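PDB 4OIT: LysM domain protein from Mycobacterium smegmatis, which binds mannose as a beta-prism II lectin that assembles into a domain-swapped dimer. Local coordinates for the interface of chains A and B. Coordinates in Å, arbitrary orientation; residue numbers count along the deposited sequence, not the author numbering. Chains: chain A/B, LysM domain protein.

Contact 1: the interface of chains A and B. Residues chain A 44, 63-66; chain B 74-76, 86, 96, 104.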
# COMPACT_ATOMS: atom_id res chain seq x y z
N TRP A 44 -21.13 -5.01 -15.20
CA TRP A 44 -20.46 -5.61 -14.05
C TRP A 44 -19.41 -4.67 -13.46
O TRP A 44 -18.85 -3.82 -14.15
CB TRP A 44 -19.80 -6.93 -14.48
CG TRP A 44 -18.97 -7.60 -13.41
CD1 TRP A 44 -19.41 -8.46 -12.45
CD2 TRP A 44 -17.55 -7.48 -13.23
NE1 TRP A 44 -18.35 -8.88 -11.68
CE2 TRP A 44 -17.20 -8.29 -12.13
CE3 TRP A 44 -16.55 -6.76 -13.89
CZ2 TRP A 44 -15.89 -8.40 -11.67
CZ3 TRP A 44 -15.24 -6.87 -13.43
CH2 TRP A 44 -14.93 -7.69 -12.34
N ASN A 63 -2.78 -14.29 -9.58
CA ASN A 63 -3.92 -13.59 -9.02
C ASN A 63 -4.11 -12.19 -9.62
O ASN A 63 -3.18 -11.38 -9.62
CB ASN A 63 -3.73 -13.49 -7.50
CG ASN A 63 -5.05 -13.46 -6.74
OD1 ASN A 63 -6.13 -13.42 -7.32
ND2 ASN A 63 -4.94 -13.50 -5.42
N PHE A 64 -5.30 -11.94 -10.15
CA PHE A 64 -5.73 -10.60 -10.54
C PHE A 64 -6.32 -9.89 -9.32
O PHE A 64 -7.30 -10.37 -8.74
CB PHE A 64 -6.76 -10.68 -11.68
CG PHE A 64 -7.28 -9.34 -12.14
CD1 PHE A 64 -6.41 -8.30 -12.45
CD2 PHE A 64 -8.64 -9.13 -12.30
CE1 PHE A 64 -6.89 -7.08 -12.88
CE2 PHE A 64 -9.13 -7.91 -12.74
CZ PHE A 64 -8.25 -6.88 -13.03
N VAL A 65 -5.74 -8.76 -8.94
CA VAL A 65 -6.02 -8.12 -7.65
C VAL A 65 -6.13 -6.59 -7.73
O VAL A 65 -5.31 -5.92 -8.36
CB VAL A 65 -4.91 -8.46 -6.61
CG1 VAL A 65 -5.29 -7.95 -5.23
CG2 VAL A 65 -4.66 -9.95 -6.56
N LEU A 66 -7.16 -6.06 -7.06
CA LEU A 66 -7.32 -4.61 -6.87
C LEU A 66 -6.75 -4.20 -5.52
O LEU A 66 -7.12 -4.77 -4.49
CB LEU A 66 -8.80 -4.21 -6.91
CG LEU A 66 -9.39 -3.94 -8.28
CD1 LEU A 66 -9.42 -5.22 -9.10
CD2 LEU A 66 -10.79 -3.35 -8.14
N TRP B 74 -10.27 -6.47 -3.79
CA TRP B 74 -10.94 -7.42 -4.67
C TRP B 74 -9.90 -8.28 -5.37
O TRP B 74 -8.80 -7.82 -5.69
CB TRP B 74 -11.80 -6.70 -5.71
CG TRP B 74 -12.75 -7.61 -6.44
CD1 TRP B 74 -14.05 -7.86 -6.12
CD2 TRP B 74 -12.47 -8.38 -7.62
NE1 TRP B 74 -14.60 -8.74 -7.01
CE2 TRP B 74 -13.65 -9.08 -7.95
CE3 TRP B 74 -11.34 -8.55 -8.43
CZ2 TRP B 74 -13.74 -9.93 -9.05
CZ3 TRP B 74 -11.43 -9.41 -9.52
CH2 TRP B 74 -12.62 -10.08 -9.82
N HIS B 75 -10.27 -9.53 -5.62
CA HIS B 75 -9.41 -10.45 -6.34
C HIS B 75 -10.20 -11.61 -6.95
O HIS B 75 -11.35 -11.85 -6.60
CB HIS B 75 -8.30 -10.99 -5.42
CG HIS B 75 -8.79 -11.94 -4.37
ND1 HIS B 75 -8.17 -13.14 -4.11
CD2 HIS B 75 -9.85 -11.87 -3.53
CE1 HIS B 75 -8.82 -13.77 -3.14
NE2 HIS B 75 -9.84 -13.02 -2.77
N THR B 76 -9.55 -12.30 -7.88
CA THR B 76 -10.16 -13.45 -8.55
C THR B 76 -9.92 -14.75 -7.78
O THR B 76 -10.57 -15.76 -8.06
CB THR B 76 -9.67 -13.61 -10.00
OG1 THR B 76 -10.11 -14.86 -10.53
CG2 THR B 76 -8.17 -13.57 -10.07
N LEU B 86 -5.22 -11.51 -18.51
CA LEU B 86 -6.62 -11.09 -18.49
C LEU B 86 -7.01 -10.55 -19.86
O LEU B 86 -6.35 -9.65 -20.38
CB LEU B 86 -6.84 -10.01 -17.42
CG LEU B 86 -8.28 -9.55 -17.21
CD1 LEU B 86 -9.10 -10.64 -16.53
CD2 LEU B 86 -8.32 -8.27 -16.40
N LEU B 96 -9.81 -14.51 -17.31
CA LEU B 96 -8.42 -14.70 -16.91
C LEU B 96 -7.96 -16.06 -17.41
O LEU B 96 -8.43 -17.10 -16.93
CB LEU B 96 -8.26 -14.61 -15.39
CG LEU B 96 -6.81 -14.53 -14.89
CD1 LEU B 96 -6.21 -13.15 -15.11
CD2 LEU B 96 -6.73 -14.89 -13.42
N TRP B 104 -10.57 -18.08 -14.60
CA TRP B 104 -11.68 -17.26 -14.13
C TRP B 104 -12.34 -16.60 -15.33
O TRP B 104 -11.67 -16.28 -16.31
CB TRP B 104 -11.19 -16.20 -13.15
CG TRP B 104 -12.26 -15.31 -12.61
CD1 TRP B 104 -13.08 -15.56 -11.54
CD2 TRP B 104 -12.64 -14.02 -13.10
NE1 TRP B 104 -13.94 -14.51 -11.34
CE2 TRP B 104 -13.69 -13.55 -12.28
CE3 TRP B 104 -12.19 -13.21 -14.15
CZ2 TRP B 104 -14.30 -12.31 -12.49
CZ3 TRP B 104 -12.80 -11.98 -14.36
CH2 TRP B 104 -13.85 -11.54 -13.53

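Contact 2: the interface of chains A and B. Residues chain A 54-55, 67-70; chain B 70.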
# COMPACT_ATOMS: atom_id res chain seq x y z
N VAL A 54 -5.86 1.96 -6.33
CA VAL A 54 -4.78 2.57 -7.12
C VAL A 54 -4.40 1.75 -8.36
O VAL A 54 -3.92 2.30 -9.34
CB VAL A 54 -3.53 2.85 -6.25
CG1 VAL A 54 -2.81 1.57 -5.85
CG2 VAL A 54 -2.59 3.81 -6.96
N ARG A 55 -4.62 0.44 -8.31
CA ARG A 55 -4.35 -0.41 -9.48
C ARG A 55 -5.12 -1.72 -9.48
O ARG A 55 -5.52 -2.23 -8.43
CB ARG A 55 -2.85 -0.70 -9.60
CG ARG A 55 -2.31 -1.66 -8.55
CD ARG A 55 -0.89 -2.09 -8.86
NE ARG A 55 -0.39 -3.01 -7.84
CZ ARG A 55 0.01 -2.65 -6.62
NH1 ARG A 55 -0.04 -1.37 -6.25
NH2 ARG A 55 0.45 -3.57 -5.77
N TYR A 67 -5.86 -3.21 -5.53
CA TYR A 67 -5.22 -2.73 -4.31
C TYR A 67 -5.58 -1.29 -4.01
O TYR A 67 -5.58 -0.45 -4.92
CB TYR A 67 -3.70 -2.83 -4.42
CG TYR A 67 -3.16 -4.23 -4.31
CD1 TYR A 67 -2.90 -4.80 -3.07
CD2 TYR A 67 -2.88 -4.98 -5.45
CE1 TYR A 67 -2.39 -6.08 -2.96
CE2 TYR A 67 -2.37 -6.26 -5.36
CZ TYR A 67 -2.12 -6.81 -4.11
OH TYR A 67 -1.62 -8.08 -4.00
N THR A 68 -5.89 -1.00 -2.75
CA THR A 68 -6.01 0.38 -2.29
C THR A 68 -4.60 0.93 -2.04
O THR A 68 -3.68 0.17 -1.76
CB THR A 68 -6.87 0.52 -1.02
OG1 THR A 68 -6.35 -0.32 0.01
CG2 THR A 68 -8.30 0.15 -1.31
N ALA A 69 -4.46 2.25 -2.16
CA ALA A 69 -3.15 2.88 -2.08
C ALA A 69 -2.55 2.82 -0.67
O ALA A 69 -3.28 2.83 0.33
CB ALA A 69 -3.24 4.33 -2.53
N GLU A 70 -1.23 2.74 -0.61
CA GLU A 70 -0.50 2.95 0.63
C GLU A 70 -0.80 4.37 1.09
O GLU A 70 -0.64 5.32 0.32
CB GLU A 70 0.99 2.76 0.41
N GLU B 70 -0.48 -1.63 0.95
CA GLU B 70 -1.51 -1.67 -0.06
C GLU B 70 -2.40 -2.86 0.26
O GLU B 70 -1.93 -3.99 0.32
CB GLU B 70 -0.91 -1.81 -1.46
CG GLU B 70 -0.06 -0.61 -1.85
CD GLU B 70 0.59 -0.77 -3.21
OE1 GLU B 70 1.08 -1.87 -3.53
OE2 GLU B 70 0.61 0.23 -3.98

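Contact 1: the interface of chains A and B
Domain swapping makes this an intermolecular beta-sheet joint: A:Phe64, A:Val65 and A:Leu66 of strand 64-68 pair antiparallel with B:Trp74, B:His75 and B:Thr76 at and just beyond strand 72-75, so that a prism is completed with strands from both chains. The register is shown by two backbone hydrogen bonds. One runs from A:Leu66 N to B:Trp74 O at 2.8 Å. The other runs from B:Thr76 N to A:Phe64 O at 3.1 Å.

On the core side of the pairing, A:Phe64 hides 78 Å² against chain B. Its CG lies anti to the backbone N (chi1 180°), and the ring extends from the strand toward B:Leu86. There the methyl CD2 of B:Leu86 sits over one face, 3.9 Å from the ring centroid and displaced toward the rim at CZ, a CH-pi contact. A:Phe64 CD2 is 3.9 Å from CZ3 of B:Trp74, whose indole comes in obliquely from the ring face opposite B:Leu86. A:Phe64 CB packs on the methyl CG2 of B:Thr76.

B:Trp74 in turn meets A:Trp44 tip to tip: the two CZ2 atoms are 3.7 Å apart, and the CZ2 of B:Trp74 lies in the plane of the A:Trp44 indole, at its edge, while A:Trp44 CZ2 stands above the rim of the B:Trp74 ring. The same indole of B:Trp74 offers CE3 to the methyl CD1 of A:Leu66. B:Trp104 joins from its own chain, its CZ2 meeting the edge of B:Trp74 and its CH2 approaching the tip of A:Trp44. The benzo tips of three tryptophans from two chains thus meet in one apolar cluster, the edge of one ring against the rim of the next one's face.

On the opposite side of the strands, B:His75 and A:Val65 lie alongside each other, pointing the same way. The CB of B:His75 packs 4.0 Å from the methyl CG2 of A:Val65.

Contact 2: the interface of chains A and B
B:Glu70 reaches across to A:Arg55 in a salt bridge between the two copies of the lectin, and the whole residue hides 108 Å² against chain A. Its CB rests near the carbonyl oxygen of A:Thr68 and, at 3.9 Å, beside CD1 of the A:Tyr67 ring. With B:Glu70 CG anti to its own carbonyl carbon (chi1 -64°), CG runs past the carbonyl oxygen of A:Thr68 and on toward A:Glu70, whose N is 3.8 Å from B:Glu70 CG and whose side chain is modelled only to CB. The chain is extended beyond CG, which carries CD to the edge of the A:Arg55 guanidinium, in its plane.

At the tip the carboxylate is gripped end-on by two nitrogens. A:Arg55 NH1 donates to OE2 at 2.8 Å and NH2 donates to OE1 at 2.9 Å; a further bond from NH1 to OE1 is weak. The match is coplanar from the arginine side alone: both oxygens lie within about 1° of the guanidinium plane, whereas the carboxylate is turned 43° against it and each oxygen is met from above its own plane. Two donors still restrict rotation of the carboxylate.

A second-shell residue probably helps position the guanidinium. The A:Tyr67 ring lies against one of its faces, with A:Arg55 NH2 3.6 Å above the ring plane and toward the rim. The paired charges would be expected to favour the ionised forms of both groups.

In the fold, A:Arg55 projects from strand 53-58 and A:Tyr67 from strand 64-68, while B:Glu70 belongs to the connecting segment between strands 64-68 and 72-75, where the two chains pass each other.

The C-alpha centres of contact 1 and contact 2 are about 14 Å apart, and strand 64-68 of chain A serves both: residues 64 to 66 contribute to contact 1, and residues 67 and 68 to contact 2. On chain B, only a short stretch separates residue 70 in contact 2 from residues 74 to 76 in contact 1. The crossing segment appears to be held near its start by charge and farther along by strand pairing and core packing. Two-fold symmetry gives each contact a twin, although A:Glu70 is modelled only to CB, so the twin salt bridge is not seen.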